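Local coordinates for CELL division protein FTSZ homolog 1 (Methanocaldococcus jannaschii, PDB 2VAP), which binds GTP and, as a tubulin-like GTPase, probably polymerises into the contractile Z ring that marks the site of cell division, at residues G49-I53 and T66-N70; L56-E62 and V219-E224. One frame throughout, in Å; residues are numbered along the deposited sequence.

Contact 1: G49-I53 and T66-N70; sequences GNNTI and TVAIN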
ATOM      1  N   GLY A  49      -9.417   6.737   2.558  1.00 12.32           N
ATOM      2  CA  GLY A  49      -9.169   5.356   2.973  1.00 10.27           C
ATOM      3  C   GLY A  49     -10.379   4.456   2.794  1.00 10.30           C
ATOM      4  O   GLY A  49     -10.249   3.316   2.344  1.00 13.40           O
ATOM      5  N   ASN A  50     -11.556   4.971   3.149  1.00 10.13           N
ATOM      6  CA  ASN A  50     -12.812   4.248   2.960  1.00  9.47           C
ATOM      7  C   ASN A  50     -13.109   3.999   1.483  1.00 14.42           C
ATOM      8  O   ASN A  50     -13.538   2.908   1.106  1.00 15.21           O
ATOM      9  CB  ASN A  50     -13.978   4.997   3.611  1.00 10.77           C
ATOM     10  CG  ASN A  50     -13.999   4.858   5.127  1.00 12.50           C
ATOM     11  OD1 ASN A  50     -13.043   4.382   5.746  1.00 16.55           O
ATOM     12  ND2 ASN A  50     -15.099   5.283   5.732  1.00  8.98           N
ATOM     13  N   ASN A  51     -12.867   5.018   0.658  1.00 14.34           N
ATOM     14  CA  ASN A  51     -13.025   4.914  -0.792  1.00 12.28           C
ATOM     15  C   ASN A  51     -12.126   3.827  -1.377  1.00 14.26           C
ATOM     16  O   ASN A  51     -12.545   3.071  -2.258  1.00 15.48           O
ATOM     17  CB  ASN A  51     -12.740   6.264  -1.460  1.00 15.48           C
ATOM     18  CG  ASN A  51     -13.150   6.296  -2.922  1.00 31.21           C
ATOM     19  OD1 ASN A  51     -14.279   5.953  -3.276  1.00 31.28           O
ATOM     20  ND2 ASN A  51     -12.231   6.720  -3.780  1.00 35.71           N
ATOM     21  N   THR A  52     -10.896   3.751  -0.869  1.00 12.73           N
ATOM     22  CA  THR A  52      -9.944   2.711  -1.259  1.00 11.67           C
ATOM     23  C   THR A  52     -10.477   1.320  -0.899  1.00 13.81           C
ATOM     24  O   THR A  52     -10.445   0.408  -1.727  1.00 15.24           O
ATOM     25  CB  THR A  52      -8.548   2.949  -0.621  1.00 14.07           C
ATOM     26  OG1 THR A  52      -8.050   4.232  -1.020  1.00 15.09           O
ATOM     27  CG2 THR A  52      -7.551   1.878  -1.053  1.00 17.68           C
ATOM     28  N   ILE A  53     -10.978   1.174   0.329  1.00 12.63           N
ATOM     29  CA  ILE A  53     -11.544  -0.094   0.800  1.00 11.16           C
ATOM     30  C   ILE A  53     -12.727  -0.556  -0.061  1.00 11.98           C
ATOM     31  O   ILE A  53     -12.802  -1.729  -0.437  1.00 16.98           O
ATOM     32  CB  ILE A  53     -11.950  -0.024   2.304  1.00 11.22           C
ATOM     33  CG1 ILE A  53     -10.713   0.109   3.204  1.00 11.96           C
ATOM     34  CG2 ILE A  53     -12.800  -1.231   2.713  1.00 12.06           C
ATOM     35  CD1 ILE A  53      -9.789  -1.114   3.244  1.00 14.19           C
ATOM     36  N   THR A  66     -11.011  -6.826   4.667  1.00 11.35           N
ATOM     37  CA  THR A  66     -11.095  -5.373   4.521  1.00 10.23           C
ATOM     38  C   THR A  66     -11.824  -4.734   5.698  1.00 15.08           C
ATOM     39  O   THR A  66     -12.943  -5.126   6.036  1.00 15.70           O
ATOM     40  CB  THR A  66     -11.772  -4.951   3.196  1.00 15.87           C
ATOM     41  OG1 THR A  66     -13.005  -5.665   3.033  1.00 17.98           O
ATOM     42  CG2 THR A  66     -10.857  -5.230   2.007  1.00 15.21           C
ATOM     43  N   VAL A  67     -11.171  -3.757   6.321  1.00  8.37           N
ATOM     44  CA  VAL A  67     -11.748  -3.021   7.442  1.00 10.70           C
ATOM     45  C   VAL A  67     -11.766  -1.527   7.119  1.00 14.14           C
ATOM     46  O   VAL A  67     -10.746  -0.954   6.737  1.00 14.25           O
ATOM     47  CB  VAL A  67     -10.972  -3.279   8.765  1.00 12.03           C
ATOM     48  CG1 VAL A  67     -11.543  -2.444   9.912  1.00 14.46           C
ATOM     49  CG2 VAL A  67     -11.002  -4.760   9.130  1.00 13.42           C
ATOM     50  N   ALA A  68     -12.937  -0.911   7.256  1.00 11.63           N
ATOM     51  CA  ALA A  68     -13.078   0.527   7.064  1.00 10.07           C
ATOM     52  C   ALA A  68     -13.383   1.201   8.394  1.00 12.05           C
ATOM     53  O   ALA A  68     -14.297   0.788   9.112  1.00 12.23           O
ATOM     54  CB  ALA A  68     -14.173   0.827   6.052  1.00 11.36           C
ATOM     55  N   ILE A  69     -12.602   2.223   8.728  1.00  9.53           N
ATOM     56  CA  ILE A  69     -12.850   3.010   9.935  1.00 11.41           C
ATOM     57  C   ILE A  69     -13.018   4.491   9.599  1.00 12.85           C
ATOM     58  O   ILE A  69     -12.356   5.015   8.696  1.00 10.88           O
ATOM     59  CB  ILE A  69     -11.767   2.799  11.041  1.00 12.27           C
ATOM     60  CG1 ILE A  69     -10.449   3.497  10.687  1.00 14.50           C
ATOM     61  CG2 ILE A  69     -11.560   1.303  11.331  1.00 13.29           C
ATOM     62  CD1 ILE A  69      -9.549   3.756  11.888  1.00 19.18           C
ATOM     63  N   ASN A  70     -13.918   5.152  10.321  1.00 10.26           N
ATOM     64  CA  ASN A  70     -14.194   6.567  10.095  1.00  8.96           C
ATOM     65  C   ASN A  70     -14.897   7.192  11.288  1.00 11.58           C
ATOM     66  O   ASN A  70     -15.576   6.503  12.052  1.00 11.52           O
ATOM     67  CB  ASN A  70     -15.055   6.753   8.838  1.00 11.05           C
ATOM     68  CG  ASN A  70     -14.786   8.071   8.123  1.00 10.29           C
ATOM     69  OD1 ASN A  70     -14.507   9.098   8.746  1.00 12.79           O
ATOM     70  ND2 ASN A  70     -14.875   8.045   6.800  1.00 13.06           N
TER
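Helix 46-59 and strand 64-70 are the second and third elements of a beta-alpha-beta crossover that starts with strand 40-45 in the Rossmann-like GTPase domain shared by FtsZ and tubulin. The glycine-rich turn from strand 40-45 into helix 46-59 includes Gly47 and Ala48, which bind GTP. The strand segment runs nearly antiparallel to the helix segment (156°, axes 8.0 Å apart at closest), as expected when a helix returns the chain to a parallel sheet. Strand alternation sends the CB atoms of Thr66, Ala68 and Asn70 toward the helix. Thr66 meets Ile53, with Ile53 CG2 3.9 Å from Thr66 CB, while its backbone pairs with the edge strand 83-86. Val67 turns its side chain to the other face, but its carbonyl O lies 3.6 Å from Ile53 CD1. Ala68 is the small residue at the close point: its CA is 5.5 Å from the CA of Asn50, and its CB touches both Asn50 and, at 4.2 Å, Ile53 CG2. Ile69 also points away, packing on Cys45, and the end of the Asn50 side chain lies beside its carbonyl. Asn70 ends the strand with its side chain about 5 Å, nearest atoms, from the bound GDP and near Gly47 and Thr135 of the nucleotide site; its OD1 accepts a hydrogen bond from Asp72 N.

Contact 2: L56-E62 and V219-E224; sequences LKMEGIE and VKGLVE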
ATOM      1  N   LEU A  56     -11.491  -1.935  -3.327  1.00 22.51           N
ATOM      2  CA  LEU A  56     -10.845  -3.231  -3.098  1.00 17.32           C
ATOM      3  C   LEU A  56     -11.864  -4.344  -2.846  1.00 34.43           C
ATOM      4  O   LEU A  56     -11.659  -5.486  -3.261  1.00 28.58           O
ATOM      5  CB  LEU A  56      -9.852  -3.155  -1.932  1.00 15.74           C
ATOM      6  CG  LEU A  56      -8.592  -2.294  -2.082  1.00 18.22           C
ATOM      7  CD1 LEU A  56      -7.893  -2.137  -0.739  1.00 15.50           C
ATOM      8  CD2 LEU A  56      -7.632  -2.860  -3.128  1.00 21.24           C
ATOM      9  N   LYS A  57     -12.956  -3.998  -2.166  1.00 24.29           N
ATOM     10  CA  LYS A  57     -14.030  -4.943  -1.860  1.00 24.09           C
ATOM     11  C   LYS A  57     -14.864  -5.286  -3.099  1.00 33.62           C
ATOM     12  O   LYS A  57     -15.240  -6.444  -3.294  1.00 42.76           O
ATOM     13  CB  LYS A  57     -14.918  -4.394  -0.731  1.00 27.75           C
ATOM     14  CG  LYS A  57     -16.106  -5.275  -0.331  1.00 40.78           C
ATOM     15  CD  LYS A  57     -15.672  -6.561   0.363  1.00 35.70           C
ATOM     16  CE  LYS A  57     -16.868  -7.456   0.650  1.00 46.66           C
ATOM     17  NZ  LYS A  57     -16.455  -8.806   1.121  1.00 49.71           N
ATOM     18  N   MET A  58     -15.138  -4.279  -3.930  1.00 38.36           N
ATOM     19  CA  MET A  58     -15.926  -4.464  -5.154  1.00 34.64           C
ATOM     20  C   MET A  58     -15.170  -5.251  -6.226  1.00 93.10           C
ATOM     21  O   MET A  58     -15.732  -6.159  -6.844  1.00 39.51           O
ATOM     22  CB  MET A  58     -16.385  -3.117  -5.724  1.00 33.67           C
ATOM     23  CG  MET A  58     -17.493  -2.435  -4.930  1.00112.37           C
ATOM     24  SD  MET A  58     -18.309  -1.103  -5.839  1.00116.58           S
ATOM     25  CE  MET A  58     -16.965   0.062  -6.065  1.00 28.32           C
ATOM     26  N   GLU A  59     -13.904  -4.897  -6.439  1.00 46.11           N
ATOM     27  CA  GLU A  59     -13.050  -5.577  -7.417  1.00 64.70           C
ATOM     28  C   GLU A  59     -12.670  -6.983  -6.958  1.00 55.78           C
ATOM     29  O   GLU A  59     -12.382  -7.856  -7.780  1.00 81.47           O
ATOM     30  CB  GLU A  59     -11.790  -4.755  -7.702  1.00 30.72           C
ATOM     31  CG  GLU A  59     -12.035  -3.488  -8.516  1.00 54.96           C
ATOM     32  CD  GLU A  59     -10.787  -2.634  -8.682  1.00 36.08           C
ATOM     33  OE1 GLU A  59     -10.918  -1.391  -8.689  1.00130.51           O
ATOM     34  OE2 GLU A  59      -9.677  -3.196  -8.804  1.00107.11           O
ATOM     35  N   GLY A  60     -12.670  -7.189  -5.642  1.00 34.97           N
ATOM     36  CA  GLY A  60     -12.401  -8.497  -5.058  1.00 41.67           C
ATOM     37  C   GLY A  60     -10.930  -8.740  -4.794  1.00299.68           C
ATOM     38  O   GLY A  60     -10.293  -9.537  -5.489  1.00 35.35           O
ATOM     39  N   ILE A  61     -10.392  -8.048  -3.792  1.00 25.07           N
ATOM     40  CA  ILE A  61      -9.013  -8.266  -3.344  1.00 19.66           C
ATOM     41  C   ILE A  61      -8.885  -9.665  -2.735  1.00 20.15           C
ATOM     42  O   ILE A  61      -9.683 -10.060  -1.882  1.00 28.59           O
ATOM     43  CB  ILE A  61      -8.525  -7.152  -2.363  1.00 16.67           C
ATOM     44  CG1 ILE A  61      -7.055  -7.370  -1.975  1.00 14.09           C
ATOM     45  CG2 ILE A  61      -9.438  -7.044  -1.129  1.00 26.43           C
ATOM     46  CD1 ILE A  61      -6.370  -6.147  -1.379  1.00 18.24           C
ATOM     47  N   GLU A  62      -7.886 -10.413  -3.195  1.00 13.22           N
ATOM     48  CA  GLU A  62      -7.754 -11.818  -2.822  1.00 13.50           C
ATOM     49  C   GLU A  62      -7.007 -12.022  -1.507  1.00 14.84           C
ATOM     50  O   GLU A  62      -5.992 -11.373  -1.250  1.00 16.30           O
ATOM     51  CB  GLU A  62      -7.091 -12.615  -3.949  1.00 15.77           C
ATOM     52  CG  GLU A  62      -7.894 -12.630  -5.249  1.00 19.71           C
ATOM     53  CD  GLU A  62      -7.408 -13.671  -6.241  1.00 19.58           C
ATOM     54  OE1 GLU A  62      -7.186 -14.830  -5.832  1.00 21.95           O
ATOM     55  OE2 GLU A  62      -7.259 -13.332  -7.433  1.00 22.96           O
ATOM     56  N   VAL A 219      -1.819  -1.027  -3.080  1.00 10.90           N
ATOM     57  CA  VAL A 219      -2.311  -1.899  -2.007  1.00 10.58           C
ATOM     58  C   VAL A 219      -2.641  -3.303  -2.530  1.00 10.46           C
ATOM     59  O   VAL A 219      -2.144  -4.296  -1.996  1.00 12.82           O
ATOM     60  CB  VAL A 219      -3.530  -1.281  -1.262  1.00  9.97           C
ATOM     61  CG1 VAL A 219      -4.085  -2.248  -0.222  1.00 13.24           C
ATOM     62  CG2 VAL A 219      -3.142   0.034  -0.593  1.00 11.42           C
ATOM     63  N   LYS A 220      -3.466  -3.375  -3.574  1.00 10.82           N
ATOM     64  CA  LYS A 220      -3.837  -4.655  -4.186  1.00 11.00           C
ATOM     65  C   LYS A 220      -2.611  -5.390  -4.729  1.00 11.57           C
ATOM     66  O   LYS A 220      -2.497  -6.606  -4.578  1.00 11.80           O
ATOM     67  CB  LYS A 220      -4.877  -4.447  -5.292  1.00 11.15           C
ATOM     68  CG  LYS A 220      -5.585  -5.715  -5.750  1.00 15.99           C
ATOM     69  CD  LYS A 220      -6.689  -5.390  -6.741  1.00 18.70           C
ATOM     70  CE  LYS A 220      -7.389  -6.649  -7.225  1.00 31.82           C
ATOM     71  NZ  LYS A 220      -8.477  -6.342  -8.195  1.00138.42           N
ATOM     72  N   GLY A 221      -1.695  -4.643  -5.342  1.00 13.65           N
ATOM     73  CA  GLY A 221      -0.459  -5.203  -5.889  1.00 15.71           C
ATOM     74  C   GLY A 221       0.457  -5.815  -4.844  1.00 14.20           C
ATOM     75  O   GLY A 221       1.052  -6.869  -5.078  1.00 13.02           O
ATOM     76  N   LEU A 222       0.573  -5.159  -3.692  1.00 10.21           N
ATOM     77  CA  LEU A 222       1.395  -5.676  -2.597  1.00  9.76           C
ATOM     78  C   LEU A 222       0.759  -6.887  -1.915  1.00 10.03           C
ATOM     79  O   LEU A 222       1.445  -7.871  -1.632  1.00 13.30           O
ATOM     80  CB  LEU A 222       1.706  -4.582  -1.570  1.00 10.25           C
ATOM     81  CG  LEU A 222       2.874  -3.644  -1.888  1.00 13.41           C
ATOM     82  CD1 LEU A 222       2.811  -2.399  -1.018  1.00 13.35           C
ATOM     83  CD2 LEU A 222       4.216  -4.352  -1.721  1.00 17.44           C
ATOM     84  N   VAL A 223      -0.545  -6.805  -1.657  1.00 10.97           N
ATOM     85  CA  VAL A 223      -1.290  -7.902  -1.035  1.00  8.40           C
ATOM     86  C   VAL A 223      -1.264  -9.152  -1.918  1.00  8.08           C
ATOM     87  O   VAL A 223      -0.909 -10.239  -1.455  1.00  9.91           O
ATOM     88  CB  VAL A 223      -2.764  -7.504  -0.731  1.00  9.11           C
ATOM     89  CG1 VAL A 223      -3.592  -8.724  -0.325  1.00 10.93           C
ATOM     90  CG2 VAL A 223      -2.823  -6.447   0.358  1.00  9.47           C
ATOM     91  N   GLU A 224      -1.622  -8.982  -3.188  1.00 10.17           N
ATOM     92  CA  GLU A 224      -1.780 -10.113  -4.105  1.00 10.98           C
ATOM     93  C   GLU A 224      -0.454 -10.715  -4.577  1.00 12.22           C
ATOM     94  O   GLU A 224      -0.422 -11.837  -5.093  1.00 12.64           O
ATOM     95  CB  GLU A 224      -2.705  -9.746  -5.272  1.00 12.00           C
ATOM     96  CG  GLU A 224      -4.150  -9.501  -4.819  1.00 12.48           C
ATOM     97  CD  GLU A 224      -5.139  -9.328  -5.958  1.00 17.48           C
ATOM     98  OE1 GLU A 224      -4.723  -9.023  -7.096  1.00 17.07           O
ATOM     99  OE2 GLU A 224      -6.353  -9.489  -5.704  1.00 16.34           O
TER
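Apolar packing joins the end of helix 46-59 and the turn after it to helix 204-227, the long helix that connects the GTPase domain to the C-terminal domain in FtsZ. Leu56 CD1 lies 3.8 Å from Val219 CG1, Leu56 CD2 lies 3.8 Å from Lys220 CB, and Ile61 CD1 reaches Val223 CB at 3.9 Å; Val42 of strand 40-45 touches Leu56, Val219 and Val223. The chain turns out of the helix at Gly60, whose backbone angles, with positive phi, would press a CB against the preceding carbonyl, and Ile61 N returns to Leu56 O at 2.9 Å. Among the polar contacts, the extended Lys220 side chain passes Ile61 to place NZ 3.4 Å from Glu59 OE2, a salt bridge with a weak hydrogen bond; Glu59, poorly ordered, has its stronger partner in Arg55 of the same helix. Firmer is the hydrogen bond from Glu62 N to Glu224 OE2, 3.1 Å at 156°. Glu62 OE2 and Glu224 OE2, like charges, lie 4.3 Å apart, though a crystal neighbour may affect Glu62. The chemistry is consistent with an attachment made chiefly of apolar packing and one well-formed hydrogen bond, the long salt bridge adding less.

From the N terminus, strand 40-45 leads into helix 46-59, which serves both contacts: its early turns enter contact 1 and its last turn, with the following loop, enters contact 2. Contact 1 closes a short loop, 12 residues between its segments, when strand 64-70 returns alongside the helix. Contact 2 closes only after 156 intervening residues, at helix 204-227. The two cross, since 56-62 lies between the segments of contact 1 and 219-224 follows both. Their centres are 13 Å apart, and Thr66 of contact 1 touches Lys57 and Ile61 of contact 2. Helix 46-59 is thereby tied to its own sheet and to the long helix.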